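Local coordinates for Lmo0812 protein (Listeria monocytogenes serovar 1/2a, PDB 4YF1) that is a putative HD-domain pyrophosphohydrolase that may remove the 3'-diphosphate from guanosine-3',5'-bis(diphosphate), at residues 65-70 / 74-79; 81-86 / 114-119; 41-46 / 50-55. One frame throughout, in Å; residues are numbered along the deposited sequence.

How the interactions relate
All three contacts lie inside one all-helical HD domain, but at different depths. Interactions 2 and 3 are buried, their centres about 10 Å apart. They interlock where Leu116 CD2 meets Val52 O at 3.5 Å and Leu83 CB meets Ala55 CB at 3.6 Å. Neither has a direct hydrogen bond between its segments, though interaction 3 adds a water bridge at its polar edge. Interaction 1 is only partly buried and relies mainly on backbone groups, a helical bond and carbonyls holding sodium, with one apolar touch between Met67 and Phe76. It shares helix 78-87 with interaction 2. Interactions 1 and 3 both touch the second subunit, whereas interaction 2 is internal to the chain.

Interaction 1 (65-70 / 74-79). With NA (sodium ion), chain E.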
loop_
_atom_site.group_PDB
_atom_site.type_symbol
_atom_site.label_atom_id
_atom_site.label_comp_id
_atom_site.label_asym_id
_atom_site.label_seq_id
_atom_site.Cartn_x
_atom_site.Cartn_y
_atom_site.Cartn_z
ATOM N N THR A 65 3.226 4.144 -13.269
ATOM C CA THR A 65 4.686 3.953 -13.247
ATOM C C THR A 65 5.043 2.705 -14.043
ATOM O O THR A 65 4.153 1.960 -14.491
ATOM C CB THR A 65 5.271 3.842 -11.812
ATOM O OG1 THR A 65 5.188 2.499 -11.314
ATOM C CG2 THR A 65 4.576 4.812 -10.853
ATOM N N GLU A 66 6.340 2.458 -14.194
ATOM C CA GLU A 66 6.817 1.297 -14.947
ATOM C C GLU A 66 6.665 -0.017 -14.195
ATOM O O GLU A 66 6.956 -1.068 -14.747
ATOM C CB GLU A 66 8.270 1.495 -15.411
ATOM C CG GLU A 66 8.476 2.653 -16.386
ATOM C CD GLU A 66 7.641 2.537 -17.663
ATOM O OE1 GLU A 66 8.227 2.287 -18.739
ATOM O OE2 GLU A 66 6.394 2.663 -17.598
HETATM N N MSE A 67 6.194 0.031 -12.951
HETATM C CA MSE A 67 5.944 -1.204 -12.193
HETATM C C MSE A 67 4.934 -2.011 -12.984
HETATM O O MSE A 67 3.990 -1.452 -13.565
HETATM C CB MSE A 67 5.440 -0.896 -10.780
HETATM C CG MSE A 67 5.288 -2.152 -9.930
HETATM SE SE MSE A 67 4.798 -1.675 -8.071
HETATM C CE MSE A 67 5.831 -3.121 -7.217
ATOM N N THR A 68 5.126 -3.328 -13.009
ATOM C CA THR A 68 4.290 -4.241 -13.790
ATOM C C THR A 68 3.581 -5.297 -12.949
ATOM O O THR A 68 3.839 -5.442 -11.754
ATOM C CB THR A 68 5.173 -5.024 -14.774
ATOM O OG1 THR A 68 6.041 -5.909 -14.043
ATOM C CG2 THR A 68 6.004 -4.075 -15.630
ATOM N N ASP A 69 2.718 -6.063 -13.617
ATOM C CA ASP A 69 2.029 -7.191 -13.007
ATOM C C ASP A 69 3.041 -8.191 -12.415
ATOM O O ASP A 69 2.841 -8.713 -11.316
ATOM C CB ASP A 69 1.185 -7.920 -14.064
ATOM C CG ASP A 69 0.531 -9.175 -13.519
ATOM O OD1 ASP A 69 -0.519 -9.080 -12.859
ATOM O OD2 ASP A 69 1.060 -10.267 -13.762
ATOM N N ALA A 70 4.105 -8.467 -13.167
ATOM C CA ALA A 70 5.148 -9.404 -12.725
ATOM C C ALA A 70 5.857 -8.928 -11.447
ATOM O O ALA A 70 6.169 -9.739 -10.577
ATOM C CB ALA A 70 6.160 -9.629 -13.831
ATOM N N ALA A 74 5.837 -10.982 -7.806
ATOM C CA ALA A 74 7.107 -11.340 -7.163
ATOM C C ALA A 74 7.209 -10.838 -5.730
ATOM O O ALA A 74 7.686 -11.554 -4.874
ATOM C CB ALA A 74 8.288 -10.806 -7.972
ATOM N N THR A 75 6.736 -9.615 -5.479
ATOM C CA THR A 75 6.826 -9.005 -4.137
ATOM C C THR A 75 5.633 -9.257 -3.205
ATOM O O THR A 75 5.827 -9.595 -2.035
ATOM C CB THR A 75 7.064 -7.495 -4.264
ATOM O OG1 THR A 75 8.291 -7.282 -4.976
ATOM C CG2 THR A 75 7.179 -6.845 -2.901
ATOM N N PHE A 76 4.417 -9.116 -3.731
ATOM C CA PHE A 76 3.178 -9.249 -2.939
ATOM C C PHE A 76 2.396 -10.550 -3.114
ATOM O O PHE A 76 1.448 -10.794 -2.370
ATOM C CB PHE A 76 2.250 -8.080 -3.283
ATOM C CG PHE A 76 2.834 -6.731 -2.964
ATOM C CD1 PHE A 76 2.758 -6.212 -1.669
ATOM C CD2 PHE A 76 3.448 -5.974 -3.945
ATOM C CE1 PHE A 76 3.296 -4.972 -1.368
ATOM C CE2 PHE A 76 3.989 -4.729 -3.650
ATOM C CZ PHE A 76 3.919 -4.228 -2.357
ATOM N N GLY A 77 2.746 -11.348 -4.116
ATOM C CA GLY A 77 2.072 -12.622 -4.361
ATOM C C GLY A 77 0.953 -12.542 -5.383
ATOM O O GLY A 77 0.530 -11.444 -5.812
ATOM N N ASP A 78 0.463 -13.716 -5.756
ATOM C CA ASP A 78 -0.580 -13.850 -6.762
ATOM C C ASP A 78 -1.954 -13.282 -6.388
ATOM O O ASP A 78 -2.609 -12.701 -7.258
ATOM C CB ASP A 78 -0.731 -15.313 -7.200
ATOM C CG ASP A 78 0.449 -15.816 -8.055
ATOM O OD1 ASP A 78 0.966 -15.096 -8.949
ATOM O OD2 ASP A 78 0.826 -16.985 -7.863
ATOM N N GLU A 79 -2.385 -13.428 -5.129
ATOM C CA GLU A 79 -3.697 -12.935 -4.710
ATOM C C GLU A 79 -3.812 -11.425 -4.902
ATOM O O GLU A 79 -4.785 -10.946 -5.491
ATOM C CB GLU A 79 -4.022 -13.258 -3.247
ATOM C CG GLU A 79 -4.363 -14.704 -2.967
ATOM C CD GLU A 79 -4.959 -14.905 -1.572
ATOM O OE1 GLU A 79 -4.421 -15.744 -0.809
ATOM O OE2 GLU A 79 -5.940 -14.212 -1.229
HETATM NA NA NA E . 3.088 0.000 -15.267
#
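The backbone bond runs from Ala74 N to Ala70 O at 3.1 Å, with an N-H...O angle of 160°: the i to i+4 bond of helix 69-76, joining its first turn to its last. Ala74 CB rests against the same Ala70 O at 3.5 Å.

The apolar contact is made by residue 67, a selenomethionine. With CG anti to the backbone N (chi1 -175°) and the next torsion also extended, Met67 reaches out so that its CE comes to the edge of the Phe76 ring, near the ring plane, 4.3 Å from Phe76 CE2. One face of that ring carries Thr75 CG2.

Metal and polar bonds shape the turn before the helix. Thr65 O and Met67 O each bind sodium at 2.4 Å, and Val62 O is a third ligand. Thr65 OG1 accepts from Met67 N at 3.1 Å, closing an ST turn that spans the two ligand residues, and Thr68 then N-caps the helix.

The turn and helix 69-76 both pack back on helix 50-64, Met67 of the turn on Ala61 and Phe76 of the helix on Leu58, before Gly77 leads into helix 78-87; Phe76 also packs on Pro36 of the second subunit.

Interaction 2 (81-86 / 114-119); sequences ADLVAS and KALIVA
In the helical core of the HD domain, helix 78-87 meets the long helix 111-132 through one leucine, Leu116, which projects from the second helix toward Leu83 and Ser86 on the first. The geometry is that of plain interhelical packing: no hydrogen bond crosses between the segments, and the two backbones are nearest at Leu83 and Leu116, whose CA atoms are 8.3 Å apart. The gap between the backbones is bridged by the Leu116 side chain.

One methyl does nearly all the touching. Leu116 CG lies anti to its carbonyl carbon (chi1 -75°), and the second torsion is extended, which carries CD1 away from its own helix and onto the backbone of the other. There CD1 sits 4.2 Å from Leu83 CB, so it meets the root of that side chain and not its branched end. Ser86 OG is a further neighbour, 4.3 Å from Leu116 CD1. Leu83 and Leu116 also both pack on Ala55, which makes helix 50-64 the third wall of this junction. The side chain of Leu116 lies near, without touching, a cluster formed by His35, His59, Asp60 and Asp120, a pattern consistent with the metal-binding signature of HD-domain enzymes, although no metal is bound to it here. On the side of helix 95-108, Ser86 and Ile117 both pack on Gln105.

The polar atoms under the methyl are satisfied within helix 78-87. Ser86 OG donates to Leu83 O at 2.6 Å, with a C=O...OG angle of 138° and the hydroxyl tilted 18° from the carbonyl plane, while Leu116 CD1 rests 3.8 Å from that same oxygen.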
loop_
_atom_site.group_PDB
_atom_site.type_symbol
_atom_site.label_atom_id
_atom_site.label_comp_id
_atom_site.label_asym_id
_atom_site.label_seq_id
_atom_site.Cartn_x
_atom_site.Cartn_y
_atom_site.Cartn_z
ATOM N N ALA A 81 -1.748 -9.589 -6.763
ATOM C CA ALA A 81 -1.523 -9.331 -8.194
ATOM C C ALA A 81 -2.815 -9.501 -8.992
ATOM O O ALA A 81 -3.139 -8.664 -9.825
ATOM C CB ALA A 81 -0.432 -10.215 -8.746
ATOM N N ASP A 82 -3.576 -10.546 -8.675
ATOM C CA ASP A 82 -4.849 -10.802 -9.351
ATOM C C ASP A 82 -5.903 -9.766 -9.048
ATOM O O ASP A 82 -6.702 -9.410 -9.928
ATOM C CB ASP A 82 -5.385 -12.190 -9.020
ATOM C CG ASP A 82 -4.568 -13.300 -9.668
ATOM O OD1 ASP A 82 -3.751 -13.004 -10.576
ATOM O OD2 ASP A 82 -4.746 -14.469 -9.252
ATOM N N LEU A 83 -5.935 -9.295 -7.813
ATOM C CA LEU A 83 -6.906 -8.264 -7.452
ATOM C C LEU A 83 -6.564 -6.965 -8.234
ATOM O O LEU A 83 -7.443 -6.318 -8.809
ATOM C CB LEU A 83 -6.940 -8.036 -5.933
ATOM C CG LEU A 83 -7.648 -9.146 -5.127
ATOM C CD1 LEU A 83 -7.378 -8.997 -3.642
ATOM C CD2 LEU A 83 -9.147 -9.122 -5.402
ATOM N N VAL A 84 -5.286 -6.639 -8.287
ATOM C CA VAL A 84 -4.818 -5.465 -9.015
ATOM C C VAL A 84 -5.147 -5.557 -10.504
ATOM O O VAL A 84 -5.671 -4.593 -11.100
ATOM C CB VAL A 84 -3.301 -5.254 -8.818
ATOM C CG1 VAL A 84 -2.772 -4.192 -9.776
ATOM C CG2 VAL A 84 -3.024 -4.820 -7.401
ATOM N N ALA A 85 -4.849 -6.705 -11.103
ATOM C CA ALA A 85 -5.108 -6.910 -12.519
ATOM C C ALA A 85 -6.576 -6.817 -12.857
ATOM O O ALA A 85 -6.913 -6.421 -13.982
ATOM C CB ALA A 85 -4.561 -8.256 -12.991
ATOM N N SER A 86 -7.459 -7.165 -11.912
ATOM C CA SER A 86 -8.892 -7.121 -12.191
ATOM C C SER A 86 -9.407 -5.718 -12.591
ATOM O O SER A 86 -10.354 -5.628 -13.367
ATOM C CB SER A 86 -9.723 -7.648 -11.026
ATOM O OG SER A 86 -9.784 -6.746 -9.924
ATOM N N LYS A 114 -15.522 -5.442 -7.228
ATOM C CA LYS A 114 -16.433 -4.273 -7.332
ATOM C C LYS A 114 -15.970 -3.156 -6.412
ATOM O O LYS A 114 -15.896 -1.998 -6.797
ATOM C CB LYS A 114 -17.856 -4.669 -6.945
ATOM C CG LYS A 114 -18.515 -5.619 -7.929
ATOM C CD LYS A 114 -19.794 -6.173 -7.363
ATOM C CE LYS A 114 -20.643 -6.911 -8.402
ATOM N NZ LYS A 114 -21.625 -5.965 -9.009
ATOM N N ALA A 115 -15.560 -3.523 -5.209
ATOM C CA ALA A 115 -15.158 -2.509 -4.232
ATOM C C ALA A 115 -13.914 -1.735 -4.671
ATOM O O ALA A 115 -13.810 -0.533 -4.414
ATOM C CB ALA A 115 -14.940 -3.142 -2.858
ATOM N N LEU A 116 -12.979 -2.418 -5.333
ATOM C CA LEU A 116 -11.758 -1.772 -5.795
ATOM C C LEU A 116 -12.065 -0.680 -6.812
ATOM O O LEU A 116 -11.473 0.432 -6.782
ATOM C CB LEU A 116 -10.860 -2.795 -6.435
ATOM C CG LEU A 116 -10.198 -3.674 -5.373
ATOM C CD1 LEU A 116 -9.743 -4.963 -6.054
ATOM C CD2 LEU A 116 -9.039 -2.929 -4.732
ATOM N N ILE A 117 -12.991 -0.999 -7.696
ATOM C CA ILE A 117 -13.398 -0.029 -8.738
ATOM C C ILE A 117 -14.166 1.131 -8.112
ATOM O O ILE A 117 -13.882 2.291 -8.436
ATOM C CB ILE A 117 -14.262 -0.687 -9.828
ATOM C CG1 ILE A 117 -13.427 -1.697 -10.618
ATOM C CG2 ILE A 117 -14.838 0.394 -10.781
ATOM C CD1 ILE A 117 -14.196 -2.600 -11.571
ATOM N N VAL A 118 -15.173 0.849 -7.288
ATOM C CA VAL A 118 -15.977 1.947 -6.723
ATOM C C VAL A 118 -15.141 2.867 -5.802
ATOM O O VAL A 118 -15.260 4.091 -5.898
ATOM C CB VAL A 118 -17.245 1.452 -6.048
ATOM C CG1 VAL A 118 -18.047 2.575 -5.472
ATOM C CG2 VAL A 118 -18.103 0.613 -6.987
ATOM N N ALA A 119 -14.263 2.296 -4.977
ATOM C CA ALA A 119 -13.413 3.096 -4.102
ATOM C C ALA A 119 -12.515 4.042 -4.902
ATOM O O ALA A 119 -12.334 5.207 -4.542
ATOM C CB ALA A 119 -12.579 2.212 -3.201
#

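Interaction 3 (41-46 / 50-55); sequences RILRRA and EEVVVA
Val53 meets Leu43 and Arg44 with its two methyls, CG2 against the helix opposite and CG1 at the Arg44 guanidinium. The segments 41-45 and 50-55, of helices 35-45 and 50-64, run nearly antiparallel, with 164° between their directions and an axial approach of 8.8 Å. Val53 CG2 lies 3.8 Å from Arg44 N and 4.1 Å from Leu43 CB. The other methyl, CG1, is anti to the backbone N (chi1 169°) and comes within 3.9 Å of Arg44 NH2, meeting the guanidinium obliquely.

Arg44 reaches that position by an extended start followed by a bend at chi3 (43°), which brings NH2 back toward Val53 CG1. Water 1 lies at the guanidinium edge, in its plane, accepting from Arg44 NH2 and donating to Glu50 OE1, each at 3.1 Å. It links opposite charges that do not touch directly. The two methyls of Leu43 both meet Val52, CD1 to Val52 O at 3.9 Å and CD2 to Val52 CG1 at 4.3 Å.

The pair is therefore a helical hairpin, buried on one side by helix 111-132, where Leu43 packs on Ala115, Leu116 and Ala119. Its polar side faces the second subunit: Glu50 pairs in a salt bridge with Arg44 of that neighbouring chain.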
loop_
_atom_site.group_PDB
_atom_site.type_symbol
_atom_site.label_atom_id
_atom_site.label_comp_id
_atom_site.label_asym_id
_atom_site.label_seq_id
_atom_site.Cartn_x
_atom_site.Cartn_y
_atom_site.Cartn_z
ATOM N N ARG A 41 -7.860 3.717 2.617
ATOM C CA ARG A 41 -8.688 4.068 3.758
ATOM C C ARG A 41 -10.164 3.725 3.568
ATOM O O ARG A 41 -10.814 3.189 4.483
ATOM C CB ARG A 41 -8.508 5.558 4.117
ATOM C CG ARG A 41 -9.446 6.091 5.171
ATOM C CD ARG A 41 -9.178 7.542 5.555
ATOM N NE ARG A 41 -10.236 8.016 6.427
ATOM C CZ ARG A 41 -11.451 8.359 6.014
ATOM N NH1 ARG A 41 -11.749 8.400 4.693
ATOM N NH2 ARG A 41 -12.356 8.745 6.906
ATOM N N ILE A 42 -10.723 4.063 2.410
ATOM C CA ILE A 42 -12.116 3.730 2.105
ATOM C C ILE A 42 -12.318 2.203 2.214
ATOM O O ILE A 42 -13.237 1.745 2.821
ATOM C CB ILE A 42 -12.485 4.203 0.700
ATOM C CG1 ILE A 42 -12.552 5.740 0.671
ATOM C CG2 ILE A 42 -13.811 3.619 0.281
ATOM C CD1 ILE A 42 -12.443 6.350 -0.711
ATOM N N LEU A 43 -11.414 1.449 1.650
ATOM C CA LEU A 43 -11.532 -0.027 1.683
ATOM C C LEU A 43 -11.370 -0.613 3.100
ATOM O O LEU A 43 -12.117 -1.528 3.469
ATOM C CB LEU A 43 -10.543 -0.654 0.711
ATOM C CG LEU A 43 -10.845 -0.343 -0.778
ATOM C CD1 LEU A 43 -9.643 -0.618 -1.663
ATOM C CD2 LEU A 43 -12.045 -1.149 -1.264
ATOM N N ARG A 44 -10.432 -0.060 3.867
ATOM C CA ARG A 44 -10.158 -0.536 5.245
ATOM C C ARG A 44 -11.360 -0.249 6.103
ATOM O O ARG A 44 -11.854 -1.124 6.834
ATOM C CB ARG A 44 -8.876 0.123 5.806
ATOM C CG ARG A 44 -8.603 -0.157 7.283
ATOM C CD ARG A 44 -7.277 0.397 7.784
ATOM N NE ARG A 44 -6.999 1.762 7.303
ATOM C CZ ARG A 44 -6.182 2.075 6.306
ATOM N NH1 ARG A 44 -6.006 3.363 5.962
ATOM N NH2 ARG A 44 -5.566 1.126 5.600
ATOM N N ARG A 45 -11.888 0.969 5.987
ATOM C CA ARG A 45 -13.042 1.344 6.772
ATOM C C ARG A 45 -14.281 0.544 6.431
ATOM O O ARG A 45 -15.205 0.467 7.247
ATOM C CB ARG A 45 -13.319 2.858 6.626
ATOM C CG ARG A 45 -12.308 3.702 7.387
ATOM C CD ARG A 45 -12.506 5.157 7.038
ATOM N NE ARG A 45 -13.807 5.669 7.462
ATOM C CZ ARG A 45 -14.103 6.082 8.702
ATOM N NH1 ARG A 45 -13.225 5.984 9.707
ATOM N NH2 ARG A 45 -15.322 6.567 8.956
ATOM N N ALA A 46 -14.322 -0.039 5.235
ATOM C CA ALA A 46 -15.481 -0.822 4.817
ATOM C C ALA A 46 -15.328 -2.275 5.307
ATOM O O ALA A 46 -16.169 -3.071 5.033
ATOM C CB ALA A 46 -15.643 -0.817 3.310
ATOM N N GLU A 50 -6.759 -7.212 4.197
ATOM C CA GLU A 50 -5.510 -6.557 3.835
ATOM C C GLU A 50 -5.134 -6.703 2.351
ATOM O O GLU A 50 -4.706 -5.720 1.714
ATOM C CB GLU A 50 -4.359 -7.058 4.726
ATOM C CG GLU A 50 -3.233 -6.050 4.845
ATOM C CD GLU A 50 -3.673 -4.778 5.576
ATOM O OE1 GLU A 50 -3.381 -3.654 5.085
ATOM O OE2 GLU A 50 -4.360 -4.916 6.626
ATOM N N GLU A 51 -5.315 -7.903 1.791
ATOM C CA GLU A 51 -5.008 -8.105 0.373
ATOM C C GLU A 51 -5.788 -7.119 -0.534
ATOM O O GLU A 51 -5.268 -6.652 -1.551
ATOM C CB GLU A 51 -5.318 -9.520 -0.082
ATOM C CG GLU A 51 -4.420 -10.618 0.509
ATOM C CD GLU A 51 -4.711 -10.991 1.943
ATOM O OE1 GLU A 51 -5.573 -10.368 2.622
ATOM O OE2 GLU A 51 -4.053 -11.964 2.410
ATOM N N VAL A 52 -7.037 -6.846 -0.167
ATOM C CA VAL A 52 -7.890 -5.933 -0.937
ATOM C C VAL A 52 -7.420 -4.498 -0.763
ATOM O O VAL A 52 -7.360 -3.739 -1.725
ATOM C CB VAL A 52 -9.387 -6.063 -0.541
ATOM C CG1 VAL A 52 -10.264 -5.050 -1.271
ATOM C CG2 VAL A 52 -9.914 -7.456 -0.859
ATOM N N VAL A 53 -7.132 -4.114 0.475
ATOM C CA VAL A 53 -6.655 -2.775 0.761
ATOM C C VAL A 53 -5.374 -2.467 -0.024
ATOM O O VAL A 53 -5.233 -1.388 -0.630
ATOM C CB VAL A 53 -6.437 -2.574 2.265
ATOM C CG1 VAL A 53 -5.686 -1.280 2.534
ATOM C CG2 VAL A 53 -7.768 -2.607 2.986
ATOM N N VAL A 54 -4.449 -3.416 -0.019
ATOM C CA VAL A 54 -3.183 -3.252 -0.724
ATOM C C VAL A 54 -3.369 -3.218 -2.223
ATOM O O VAL A 54 -2.672 -2.466 -2.906
ATOM C CB VAL A 54 -2.168 -4.328 -0.313
ATOM C CG1 VAL A 54 -0.919 -4.271 -1.186
ATOM C CG2 VAL A 54 -1.791 -4.126 1.148
ATOM N N ALA A 55 -4.298 -4.026 -2.746
ATOM C CA ALA A 55 -4.568 -3.986 -4.185
ATOM C C ALA A 55 -5.057 -2.585 -4.543
ATOM O O ALA A 55 -4.698 -2.060 -5.591
ATOM C CB ALA A 55 -5.595 -5.030 -4.592
HETATM O O HOH W 1 -5.787 -1.983 5.963
#